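Local atomic coordinates of HTH-type dhaKLM operon transcriptional activator DhaS (Lactococcus lactis, PDB entry 2IU5), a protein that activates transcription of the dhaKLM operon together with DhaQ in response to dihydroxyacetone, binding an inverted repeat at the operon promoter as a TetR-family homodimer. Residues 65-69 against 110-114; 79-85 against 128-132; 85-90 against 118-124. The protein carries 1 engineered substitution. All blocks are in the same frame, centred on the assembly; numbering follows the deposited sequence.

How the contacts relate
The three contacts join helix 110-132 to two helices earlier in the chain: helix 57-73 in contact 1, and helix 82-95 with its lead-in loop in contacts 2 and 3. Along helix 110-132, contact 1 takes the start, contact 3 the middle and contact 2 the end. Contact 3 falls within the chain that contact 2 closes off, and the two share Glu85. The segments of contact 1 interleave with those of both. The centre of contact 3 is about 10 Å from that of contact 2 and about 12 Å from that of contact 1; contacts 1 and 2 are about 21 Å apart. Phe69 of contact 1 packs on Leu89 of contact 3. Contact 1 ties the last helix of the HTH tetR-type range to the all-helical C-terminal region, and contacts 2 and 3 lie within that region.

Contact 1. Residues 65-69 against 110-114; sequences FENDF and FEHFF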
loop_
_atom_site.group_PDB
_atom_site.type_symbol
_atom_site.label_atom_id
_atom_site.label_comp_id
_atom_site.label_asym_id
_atom_site.label_seq_id
_atom_site.Cartn_x
_atom_site.Cartn_y
_atom_site.Cartn_z
ATOM N N PHE A 65 -8.985 -12.023 -14.428
ATOM C CA PHE A 65 -8.681 -11.448 -13.114
ATOM C C PHE A 65 -9.623 -12.059 -12.075
ATOM O O PHE A 65 -9.202 -12.463 -10.976
ATOM C CB PHE A 65 -8.902 -9.931 -13.152
ATOM C CG PHE A 65 -8.006 -9.182 -14.109
ATOM C CD1 PHE A 65 -6.767 -9.678 -14.492
ATOM C CD2 PHE A 65 -8.430 -7.969 -14.619
ATOM C CE1 PHE A 65 -5.968 -8.953 -15.381
ATOM C CE2 PHE A 65 -7.640 -7.256 -15.495
ATOM C CZ PHE A 65 -6.426 -7.746 -15.872
ATOM N N GLU A 66 -10.907 -12.143 -12.396
ATOM C CA GLU A 66 -11.874 -12.621 -11.403
ATOM C C GLU A 66 -11.662 -14.103 -11.124
ATOM O O GLU A 66 -11.682 -14.545 -9.971
ATOM C CB GLU A 66 -13.283 -12.426 -11.928
ATOM C CG GLU A 66 -13.732 -10.997 -11.969
ATOM C CD GLU A 66 -15.104 -10.869 -12.610
ATOM O OE1 GLU A 66 -15.526 -11.770 -13.387
ATOM O OE2 GLU A 66 -15.755 -9.854 -12.328
ATOM N N ASN A 67 -11.456 -14.873 -12.177
ATOM C CA ASN A 67 -11.367 -16.319 -12.040
ATOM C C ASN A 67 -10.064 -16.731 -11.373
ATOM O O ASN A 67 -10.058 -17.579 -10.484
ATOM C CB ASN A 67 -11.382 -16.954 -13.420
ATOM C CG ASN A 67 -11.130 -18.448 -13.362
ATOM O OD1 ASN A 67 -12.061 -19.217 -13.143
ATOM N ND2 ASN A 67 -9.868 -18.866 -13.555
ATOM N N ASP A 68 -8.957 -16.141 -11.798
ATOM C CA ASP A 68 -7.659 -16.688 -11.398
ATOM C C ASP A 68 -7.428 -16.411 -9.911
ATOM O O ASP A 68 -6.977 -17.287 -9.172
ATOM C CB ASP A 68 -6.524 -16.080 -12.227
ATOM C CG ASP A 68 -6.412 -16.706 -13.615
ATOM O OD1 ASP A 68 -7.295 -17.510 -13.999
ATOM O OD2 ASP A 68 -5.428 -16.381 -14.302
ATOM N N PHE A 69 -7.731 -15.194 -9.464
ATOM C CA PHE A 69 -7.546 -14.868 -8.054
ATOM C C PHE A 69 -8.484 -15.629 -7.139
ATOM O O PHE A 69 -8.063 -16.064 -6.067
ATOM C CB PHE A 69 -7.592 -13.359 -7.811
ATOM C CG PHE A 69 -6.362 -12.657 -8.316
ATOM C CD1 PHE A 69 -5.244 -12.515 -7.505
ATOM C CD2 PHE A 69 -6.316 -12.138 -9.611
ATOM C CE1 PHE A 69 -4.094 -11.857 -7.991
ATOM C CE2 PHE A 69 -5.177 -11.480 -10.102
ATOM C CZ PHE A 69 -4.067 -11.339 -9.296
ATOM N N PHE A 110 -6.482 -1.335 -12.198
ATOM C CA PHE A 110 -6.046 -2.613 -11.700
ATOM C C PHE A 110 -5.467 -2.633 -10.290
ATOM O O PHE A 110 -5.691 -3.597 -9.547
ATOM C CB PHE A 110 -5.056 -3.282 -12.643
ATOM C CG PHE A 110 -4.800 -4.685 -12.238
ATOM C CD1 PHE A 110 -5.773 -5.654 -12.415
ATOM C CD2 PHE A 110 -3.594 -5.049 -11.665
ATOM C CE1 PHE A 110 -5.546 -6.960 -12.038
ATOM C CE2 PHE A 110 -3.368 -6.358 -11.286
ATOM C CZ PHE A 110 -4.343 -7.316 -11.471
ATOM N N GLU A 111 -4.728 -1.595 -9.925
ATOM C CA GLU A 111 -4.089 -1.535 -8.602
ATOM C C GLU A 111 -5.145 -1.703 -7.515
ATOM O O GLU A 111 -4.908 -2.332 -6.486
ATOM C CB GLU A 111 -3.382 -0.189 -8.417
ATOM C CG GLU A 111 -2.754 0.025 -7.041
ATOM C CD GLU A 111 -2.029 1.360 -6.930
ATOM O OE1 GLU A 111 -0.780 1.389 -7.057
ATOM O OE2 GLU A 111 -2.704 2.390 -6.717
ATOM N N HIS A 112 -6.317 -1.135 -7.751
ATOM C CA HIS A 112 -7.381 -1.202 -6.755
ATOM C C HIS A 112 -7.967 -2.600 -6.669
ATOM O O HIS A 112 -8.208 -3.115 -5.580
ATOM C CB HIS A 112 -8.453 -0.163 -7.059
ATOM C CG HIS A 112 -7.903 1.214 -7.253
ATOM N ND1 HIS A 112 -7.124 1.842 -6.304
ATOM C CD2 HIS A 112 -8.016 2.082 -8.287
ATOM C CE1 HIS A 112 -6.781 3.041 -6.747
ATOM N NE2 HIS A 112 -7.310 3.211 -7.947
ATOM N N PHE A 113 -8.193 -3.214 -7.823
ATOM C CA PHE A 113 -8.611 -4.603 -7.861
ATOM C C PHE A 113 -7.577 -5.486 -7.145
ATOM O O PHE A 113 -7.924 -6.386 -6.385
ATOM C CB PHE A 113 -8.787 -5.037 -9.316
ATOM C CG PHE A 113 -9.147 -6.472 -9.446
ATOM C CD1 PHE A 113 -10.476 -6.879 -9.406
ATOM C CD2 PHE A 113 -8.150 -7.420 -9.596
ATOM C CE1 PHE A 113 -10.801 -8.226 -9.523
ATOM C CE2 PHE A 113 -8.463 -8.762 -9.713
ATOM C CZ PHE A 113 -9.785 -9.165 -9.676
ATOM N N PHE A 114 -6.298 -5.217 -7.393
ATOM C CA PHE A 114 -5.191 -6.056 -6.888
ATOM C C PHE A 114 -5.225 -5.977 -5.350
ATOM O O PHE A 114 -5.097 -6.998 -4.650
ATOM C CB PHE A 114 -3.878 -5.521 -7.464
ATOM C CG PHE A 114 -2.685 -6.434 -7.320
ATOM C CD1 PHE A 114 -2.680 -7.753 -7.781
ATOM C CD2 PHE A 114 -1.538 -5.941 -6.708
ATOM C CE1 PHE A 114 -1.536 -8.558 -7.622
ATOM C CE2 PHE A 114 -0.400 -6.733 -6.549
ATOM C CZ PHE A 114 -0.395 -8.040 -7.006
#
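Phe65 and Phe113 mark the nearest backbone approach of the two segments, with their CA atoms 8.6 Å apart. The helix axes run roughly the same way, at 27° to each other. They stay 12.4 Å apart, a wide spacing that large side chains bridge. No hydrogen bond crosses between the segments. Five phenylalanines make nearly all of the contact.

The ring of Phe110 turns an edge toward the face of Phe65. Its CE1 stands over the centre of that face, 3.7 Å above the plane. The two planes make an angle of 51°, so the edge-to-face pair is tilted rather than upright. Phe113 points at helix 57-73, and with CG anti to the backbone N (chi1 177°) its ring extends toward that helix. Its outer end then meets the backbone there. Phe113 CZ comes within 3.6 Å of Phe65 O, which lies near the plane of the ring. Phe113 CE2 also packs against Phe65 CB at 3.7 Å.

Phe65, Phe110 and Phe113 thus form an aromatic cluster. It joins helix 57-73, of the HTH tetR-type range that also holds the predicted DNA-binding motif, to helix 110-132 of the C-terminal region of this TetR-family protein.

Phe69, one turn further on, continues the apolar surface. Its CD2 lies 4.0 Å from Phe113 CE2, at the edge of the Phe113 ring. Its CZ reaches Phe114 CE1 at 4.1 Å, again at a ring edge. Helix 97-106 adds Phe99, Tyr100 and Ile103 around Phe65. Phe104 of the same helix makes edge-to-face pairs with both Phe110 and Phe114.

Contact 2. Residues 79-85 against 128-132; sequences YYGWQNE and DQEKK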
loop_
_atom_site.group_PDB
_atom_site.type_symbol
_atom_site.label_atom_id
_atom_site.label_comp_id
_atom_site.label_asym_id
_atom_site.label_seq_id
_atom_site.Cartn_x
_atom_site.Cartn_y
_atom_site.Cartn_z
ATOM N N TYR A 79 -9.144 -27.232 4.861
ATOM C CA TYR A 79 -9.455 -26.730 6.161
ATOM C C TYR A 79 -8.473 -25.659 6.574
ATOM O O TYR A 79 -8.900 -24.653 7.118
ATOM C CB TYR A 79 -9.448 -27.848 7.195
ATOM C CG TYR A 79 -10.195 -27.491 8.453
ATOM C CD1 TYR A 79 -11.584 -27.531 8.478
ATOM C CD2 TYR A 79 -9.523 -27.119 9.609
ATOM C CE1 TYR A 79 -12.285 -27.207 9.622
ATOM C CE2 TYR A 79 -10.221 -26.793 10.762
ATOM C CZ TYR A 79 -11.601 -26.842 10.753
ATOM O OH TYR A 79 -12.317 -26.524 11.887
ATOM N N TYR A 80 -7.180 -25.845 6.339
ATOM C CA TYR A 80 -6.223 -24.821 6.758
ATOM C C TYR A 80 -5.286 -24.517 5.620
ATOM O O TYR A 80 -4.216 -25.116 5.459
ATOM C CB TYR A 80 -5.498 -25.143 8.079
ATOM C CG TYR A 80 -4.526 -24.078 8.584
ATOM C CD1 TYR A 80 -4.955 -23.037 9.405
ATOM C CD2 TYR A 80 -3.173 -24.115 8.237
ATOM C CE1 TYR A 80 -4.061 -22.056 9.873
ATOM C CE2 TYR A 80 -2.283 -23.151 8.692
ATOM C CZ TYR A 80 -2.728 -22.122 9.511
ATOM O OH TYR A 80 -1.829 -21.174 9.955
ATOM N N GLY A 81 -5.726 -23.561 4.824
ATOM C CA GLY A 81 -5.161 -23.447 3.515
ATOM C C GLY A 81 -4.369 -22.191 3.235
ATOM O O GLY A 81 -3.712 -22.135 2.200
ATOM N N TRP A 82 -4.399 -21.179 4.103
ATOM C CA TRP A 82 -3.923 -19.884 3.644
ATOM C C TRP A 82 -2.440 -19.871 3.302
ATOM O O TRP A 82 -2.039 -19.150 2.384
ATOM C CB TRP A 82 -4.282 -18.746 4.572
ATOM C CG TRP A 82 -3.507 -18.617 5.836
ATOM C CD1 TRP A 82 -3.902 -19.051 7.045
ATOM C CD2 TRP A 82 -2.214 -18.007 6.019
ATOM N NE1 TRP A 82 -2.940 -18.759 8.002
ATOM C CE2 TRP A 82 -1.899 -18.118 7.388
ATOM C CE3 TRP A 82 -1.299 -17.385 5.163
ATOM C CZ2 TRP A 82 -0.712 -17.633 7.931
ATOM C CZ3 TRP A 82 -0.106 -16.894 5.713
ATOM C CH2 TRP A 82 0.169 -17.024 7.080
ATOM N N GLN A 83 -1.645 -20.659 4.030
ATOM C CA GLN A 83 -0.207 -20.621 3.773
ATOM C C GLN A 83 0.056 -21.235 2.402
ATOM O O GLN A 83 0.891 -20.728 1.652
ATOM C CB GLN A 83 0.611 -21.326 4.860
ATOM C CG GLN A 83 0.413 -20.653 6.215
ATOM C CD GLN A 83 1.358 -21.157 7.271
ATOM O OE1 GLN A 83 2.515 -21.492 6.989
ATOM N NE2 GLN A 83 0.867 -21.214 8.503
ATOM N N ASN A 84 -0.651 -22.314 2.070
ATOM C CA ASN A 84 -0.509 -22.920 0.733
ATOM C C ASN A 84 -1.050 -21.976 -0.342
ATOM O O ASN A 84 -0.479 -21.834 -1.420
ATOM C CB ASN A 84 -1.238 -24.274 0.703
ATOM C CG ASN A 84 -0.566 -25.308 1.594
ATOM O OD1 ASN A 84 0.643 -25.232 1.789
ATOM N ND2 ASN A 84 -1.328 -26.272 2.135
ATOM N N GLU A 85 -2.160 -21.310 -0.059
ATOM C CA GLU A 85 -2.716 -20.385 -1.041
ATOM C C GLU A 85 -1.810 -19.206 -1.339
ATOM O O GLU A 85 -1.639 -18.797 -2.502
ATOM C CB GLU A 85 -4.090 -19.908 -0.568
ATOM C CG GLU A 85 -5.050 -21.072 -0.629
ATOM C CD GLU A 85 -6.005 -21.142 0.545
ATOM O OE1 GLU A 85 -6.121 -20.135 1.284
ATOM O OE2 GLU A 85 -6.636 -22.209 0.718
ATOM N N ASP A 128 -9.274 -18.867 8.425
ATOM C CA ASP A 128 -8.610 -20.148 8.686
ATOM C C ASP A 128 -8.029 -20.196 10.096
ATOM O O ASP A 128 -8.075 -21.218 10.768
ATOM C CB ASP A 128 -7.473 -20.399 7.694
ATOM C CG ASP A 128 -7.952 -20.791 6.309
ATOM O OD1 ASP A 128 -9.169 -20.986 6.106
ATOM O OD2 ASP A 128 -7.119 -20.918 5.367
ATOM N N GLN A 129 -7.472 -19.080 10.554
ATOM C CA GLN A 129 -6.904 -19.056 11.891
ATOM C C GLN A 129 -7.969 -19.305 12.952
ATOM O O GLN A 129 -7.733 -20.008 13.917
ATOM C CB GLN A 129 -6.176 -17.734 12.124
ATOM C CG GLN A 129 -4.849 -17.600 11.405
ATOM C CD GLN A 129 -3.807 -18.663 11.703
ATOM O OE1 GLN A 129 -3.086 -19.075 10.783
ATOM N NE2 GLN A 129 -3.710 -19.109 12.954
ATOM N N GLU A 130 -9.147 -18.728 12.766
ATOM C CA GLU A 130 -10.207 -18.867 13.754
ATOM C C GLU A 130 -10.709 -20.297 13.841
ATOM O O GLU A 130 -11.321 -20.684 14.837
ATOM C CB GLU A 130 -11.349 -17.926 13.397
ATOM C CG GLU A 130 -10.946 -16.473 13.673
ATOM C CD GLU A 130 -12.137 -15.550 13.824
ATOM O OE1 GLU A 130 -13.176 -15.796 13.170
ATOM O OE2 GLU A 130 -12.028 -14.580 14.602
ATOM N N LYS A 131 -10.446 -21.073 12.792
ATOM C CA LYS A 131 -10.761 -22.508 12.834
ATOM C C LYS A 131 -9.750 -23.265 13.698
ATOM O O LYS A 131 -10.086 -24.256 14.352
ATOM C CB LYS A 131 -10.811 -23.118 11.421
ATOM C CG LYS A 131 -11.998 -22.712 10.554
ATOM C CD LYS A 131 -11.702 -22.808 9.045
ATOM C CE LYS A 131 -12.449 -23.959 8.391
ATOM N NZ LYS A 131 -12.727 -23.737 6.937
ATOM N N LYS A 132 -8.509 -22.798 13.699
ATOM C CA LYS A 132 -7.415 -23.496 14.362
ATOM C C LYS A 132 -7.312 -23.171 15.859
ATOM O O LYS A 132 -7.091 -24.060 16.682
ATOM C CB LYS A 132 -6.124 -23.154 13.616
ATOM C CG LYS A 132 -4.958 -24.049 13.953
ATOM C CD LYS A 132 -3.831 -23.865 12.956
ATOM C CE LYS A 132 -3.825 -24.963 11.909
ATOM N NZ LYS A 132 -4.435 -26.242 12.384
HETATM O O HOH W 1 -8.038 -23.995 9.832
#
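Tyr79 offers one ring face to Lys131, whose CE lies 3.8 Å from the ring centroid in a CH-pi contact. The ammonium NZ of Lys131 adds an off-centre cation-pi contact. A water donates to Tyr79 O and to Asp128 O, bridging the two backbones.

Tyr80 is held at its face and at its hydroxyl. Lys132 crosses its ring at about a right angle, with CE 3.4 Å from the ring centroid and NZ over the same face. At the ring edge, Tyr80 OH donates to Gln129 OE1 at 2.6 Å. The same hydroxyl accepts from Gln83 NE2 at 3.1 Å.

Gly81 N donates to Asp128 OD2 at 3.0 Å, meeting the oxygen from above the carboxylate plane. Asp128, near the end of helix 110-132, thus ties down the loop just ahead of helix 82-95, its antiparallel neighbour in the C-terminal region.

With CG lodged between backbone N and carbonyl carbon (chi1 75°), the indole of Trp82 turns its NE1 toward Gln129. NE1 donates almost straight (170°) to a lone pair of Gln129 OE1, 2.8 Å away. That oxygen thus takes two bonds, while Tyr135 OH is hydrogen-bonded to Gln129 NE2.

Glu85 OE1 lies 4.3 Å from Asp128 OD2. Lys124 lies between the two acids and probably offsets their like charges; Asn76 donates to Glu85 OE2.

Contact 3. Residues 85-90 against 118-124; sequences ELLLLL and WENLLDK
Leu89 and Trp118 make the tightest apolar meeting between these segments. Leu89 CD2 sits over one face of the indole, 3.3 Å from Trp118 CH2. Leu86 reaches the same ring from another direction: its CD1 lies at the ring edge, 3.8 Å from Trp118 CZ3. Leu90 CD2 adds a looser touch on Trp118 CH2 at 4.1 Å. The six-membered part of the indole is therefore set among three leucines of helix 82-95.

Leu121, one turn beyond Trp118, carries the apolar surface onward. Its CG is anti to the backbone N (chi1 178°), which sends the branch across the gap. There Leu121 CD2 packs on Leu86 CD1 at 3.8 Å. The two helices run antiparallel, at 160°, with their axes 11.8 Å apart. They form part of the all-helical C-terminal region of this TetR-family protein. Helix 139-163 packs on Trp118 through Ile153, Cys154 and Thr157. Helix 171-183 lies against Leu86, and Phe69 and Leu72 of helix 57-73 touch Leu89.

The polar part is a salt bridge at the end of the apolar row. Lys124 NZ donates at 3.0 Å to Glu85 OE1, which accepts through its syn lone pair. A second, weak bond runs from Lys124 NZ to Glu85 OE2. The two side chains cross at about a right angle. Asp128, on Lys124, and Asn76, on Glu85, complete the group. A glutamine in place of Glu85 would take away one negative charge and is likely to leave the buried ammonium of Lys124 balanced by Asp128 alone, with a poorer grip on helix 82-95.

Although both residues are buried, the two acids beside the ammonium probably keep it protonated, and its bonds probably repay part of the cost of burying charge.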
loop_
_atom_site.group_PDB
_atom_site.type_symbol
_atom_site.label_atom_id
_atom_site.label_comp_id
_atom_site.label_asym_id
_atom_site.label_seq_id
_atom_site.Cartn_x
_atom_site.Cartn_y
_atom_site.Cartn_z
ATOM N N GLU A 85 -2.160 -21.310 -0.059
ATOM C CA GLU A 85 -2.716 -20.385 -1.041
ATOM C C GLU A 85 -1.810 -19.206 -1.339
ATOM O O GLU A 85 -1.639 -18.797 -2.502
ATOM C CB GLU A 85 -4.090 -19.908 -0.568
ATOM C CG GLU A 85 -5.050 -21.072 -0.629
ATOM C CD GLU A 85 -6.005 -21.142 0.545
ATOM O OE1 GLU A 85 -6.121 -20.135 1.284
ATOM O OE2 GLU A 85 -6.636 -22.209 0.718
ATOM N N LEU A 86 -1.212 -18.644 -0.300
ATOM C CA LEU A 86 -0.253 -17.575 -0.501
ATOM C C LEU A 86 0.902 -18.025 -1.388
ATOM O O LEU A 86 1.277 -17.293 -2.311
ATOM C CB LEU A 86 0.253 -17.058 0.847
ATOM C CG LEU A 86 1.412 -16.079 0.713
ATOM C CD1 LEU A 86 0.991 -14.807 -0.050
ATOM C CD2 LEU A 86 1.885 -15.746 2.149
ATOM N N LEU A 87 1.466 -19.198 -1.130
ATOM C CA LEU A 87 2.550 -19.719 -1.973
ATOM C C LEU A 87 2.087 -19.824 -3.421
ATOM O O LEU A 87 2.772 -19.365 -4.339
ATOM C CB LEU A 87 3.054 -21.068 -1.474
ATOM C CG LEU A 87 4.118 -21.708 -2.364
ATOM C CD1 LEU A 87 5.343 -20.795 -2.452
ATOM C CD2 LEU A 87 4.463 -23.088 -1.775
ATOM N N LEU A 88 0.928 -20.426 -3.643
ATOM C CA LEU A 88 0.456 -20.574 -5.029
ATOM C C LEU A 88 0.158 -19.243 -5.704
ATOM O O LEU A 88 0.401 -19.073 -6.907
ATOM C CB LEU A 88 -0.718 -21.546 -5.107
ATOM C CG LEU A 88 -0.284 -22.952 -4.646
ATOM C CD1 LEU A 88 -1.392 -23.957 -4.873
ATOM C CD2 LEU A 88 1.019 -23.430 -5.325
ATOM N N LEU A 89 -0.360 -18.287 -4.954
ATOM C CA LEU A 89 -0.538 -16.946 -5.500
ATOM C C LEU A 89 0.791 -16.291 -5.903
ATOM O O LEU A 89 0.921 -15.721 -7.008
ATOM C CB LEU A 89 -1.293 -16.117 -4.464
ATOM C CG LEU A 89 -1.665 -14.713 -4.878
ATOM C CD1 LEU A 89 -2.497 -14.724 -6.149
ATOM C CD2 LEU A 89 -2.401 -14.000 -3.750
ATOM N N LEU A 90 1.805 -16.344 -5.039
ATOM C CA LEU A 90 3.107 -15.792 -5.413
ATOM C C LEU A 90 3.682 -16.484 -6.649
ATOM O O LEU A 90 4.213 -15.822 -7.541
ATOM C CB LEU A 90 4.104 -15.876 -4.247
ATOM C CG LEU A 90 3.667 -15.044 -3.043
ATOM C CD1 LEU A 90 4.648 -15.269 -1.873
ATOM C CD2 LEU A 90 3.551 -13.549 -3.376
ATOM N N TRP A 118 -5.730 -8.960 -2.291
ATOM C CA TRP A 118 -4.934 -9.162 -1.074
ATOM C C TRP A 118 -5.791 -9.065 0.164
ATOM O O TRP A 118 -5.570 -9.804 1.139
ATOM C CB TRP A 118 -3.723 -8.211 -1.028
ATOM C CG TRP A 118 -2.724 -8.586 -2.075
ATOM C CD1 TRP A 118 -2.397 -7.867 -3.185
ATOM C CD2 TRP A 118 -1.915 -9.782 -2.122
ATOM N NE1 TRP A 118 -1.447 -8.529 -3.913
ATOM C CE2 TRP A 118 -1.132 -9.706 -3.292
ATOM C CE3 TRP A 118 -1.783 -10.903 -1.297
ATOM C CZ2 TRP A 118 -0.229 -10.704 -3.650
ATOM C CZ3 TRP A 118 -0.878 -11.898 -1.659
ATOM C CH2 TRP A 118 -0.121 -11.788 -2.823
ATOM N N GLU A 119 -6.764 -8.161 0.138
ATOM C CA GLU A 119 -7.713 -8.106 1.238
ATOM C C GLU A 119 -8.493 -9.411 1.367
ATOM O O GLU A 119 -8.779 -9.849 2.486
ATOM C CB GLU A 119 -8.610 -6.879 1.136
ATOM C CG GLU A 119 -7.813 -5.588 1.349
ATOM C CD GLU A 119 -8.633 -4.334 1.247
ATOM O OE1 GLU A 119 -9.777 -4.378 0.726
ATOM O OE2 GLU A 119 -8.104 -3.289 1.703
ATOM N N ASN A 120 -8.818 -10.014 0.224
ATOM C CA ASN A 120 -9.600 -11.249 0.258
ATOM C C ASN A 120 -8.696 -12.329 0.866
ATOM O O ASN A 120 -9.157 -13.142 1.665
ATOM C CB ASN A 120 -10.040 -11.617 -1.163
ATOM C CG ASN A 120 -11.211 -10.762 -1.647
ATOM O OD1 ASN A 120 -11.813 -10.016 -0.890
ATOM N ND2 ASN A 120 -11.520 -10.881 -2.934
ATOM N N LEU A 121 -7.418 -12.321 0.489
ATOM C CA LEU A 121 -6.472 -13.283 1.070
ATOM C C LEU A 121 -6.402 -13.088 2.589
ATOM O O LEU A 121 -6.500 -14.058 3.345
ATOM C CB LEU A 121 -5.092 -13.158 0.422
ATOM C CG LEU A 121 -4.080 -14.121 1.058
ATOM C CD1 LEU A 121 -4.479 -15.595 1.025
ATOM C CD2 LEU A 121 -2.677 -13.908 0.557
ATOM N N LEU A 122 -6.252 -11.846 3.057
ATOM C CA LEU A 122 -6.215 -11.643 4.517
ATOM C C LEU A 122 -7.498 -12.095 5.230
ATOM O O LEU A 122 -7.452 -12.632 6.325
ATOM C CB LEU A 122 -5.837 -10.210 4.896
ATOM C CG LEU A 122 -4.353 -9.959 5.137
ATOM C CD1 LEU A 122 -3.899 -10.627 6.429
ATOM C CD2 LEU A 122 -3.512 -10.380 3.942
ATOM N N ASP A 123 -8.647 -11.878 4.591
ATOM C CA ASP A 123 -9.915 -12.329 5.147
ATOM C C ASP A 123 -9.841 -13.847 5.323
ATOM O O ASP A 123 -10.285 -14.355 6.352
ATOM C CB ASP A 123 -11.076 -11.888 4.246
ATOM C CG ASP A 123 -11.400 -10.401 4.409
ATOM O OD1 ASP A 123 -10.865 -9.775 5.349
ATOM O OD2 ASP A 123 -12.182 -9.864 3.602
ATOM N N LYS A 124 -9.278 -14.525 4.323
ATOM C CA LYS A 124 -9.069 -15.993 4.364
ATOM C C LYS A 124 -8.105 -16.427 5.480
ATOM O O LYS A 124 -8.344 -17.436 6.156
ATOM C CB LYS A 124 -8.548 -16.457 2.999
ATOM C CG LYS A 124 -8.264 -17.957 2.865
ATOM C CD LYS A 124 -9.525 -18.750 3.057
ATOM C CE LYS A 124 -9.451 -20.084 2.308
ATOM N NZ LYS A 124 -8.449 -20.965 2.965
#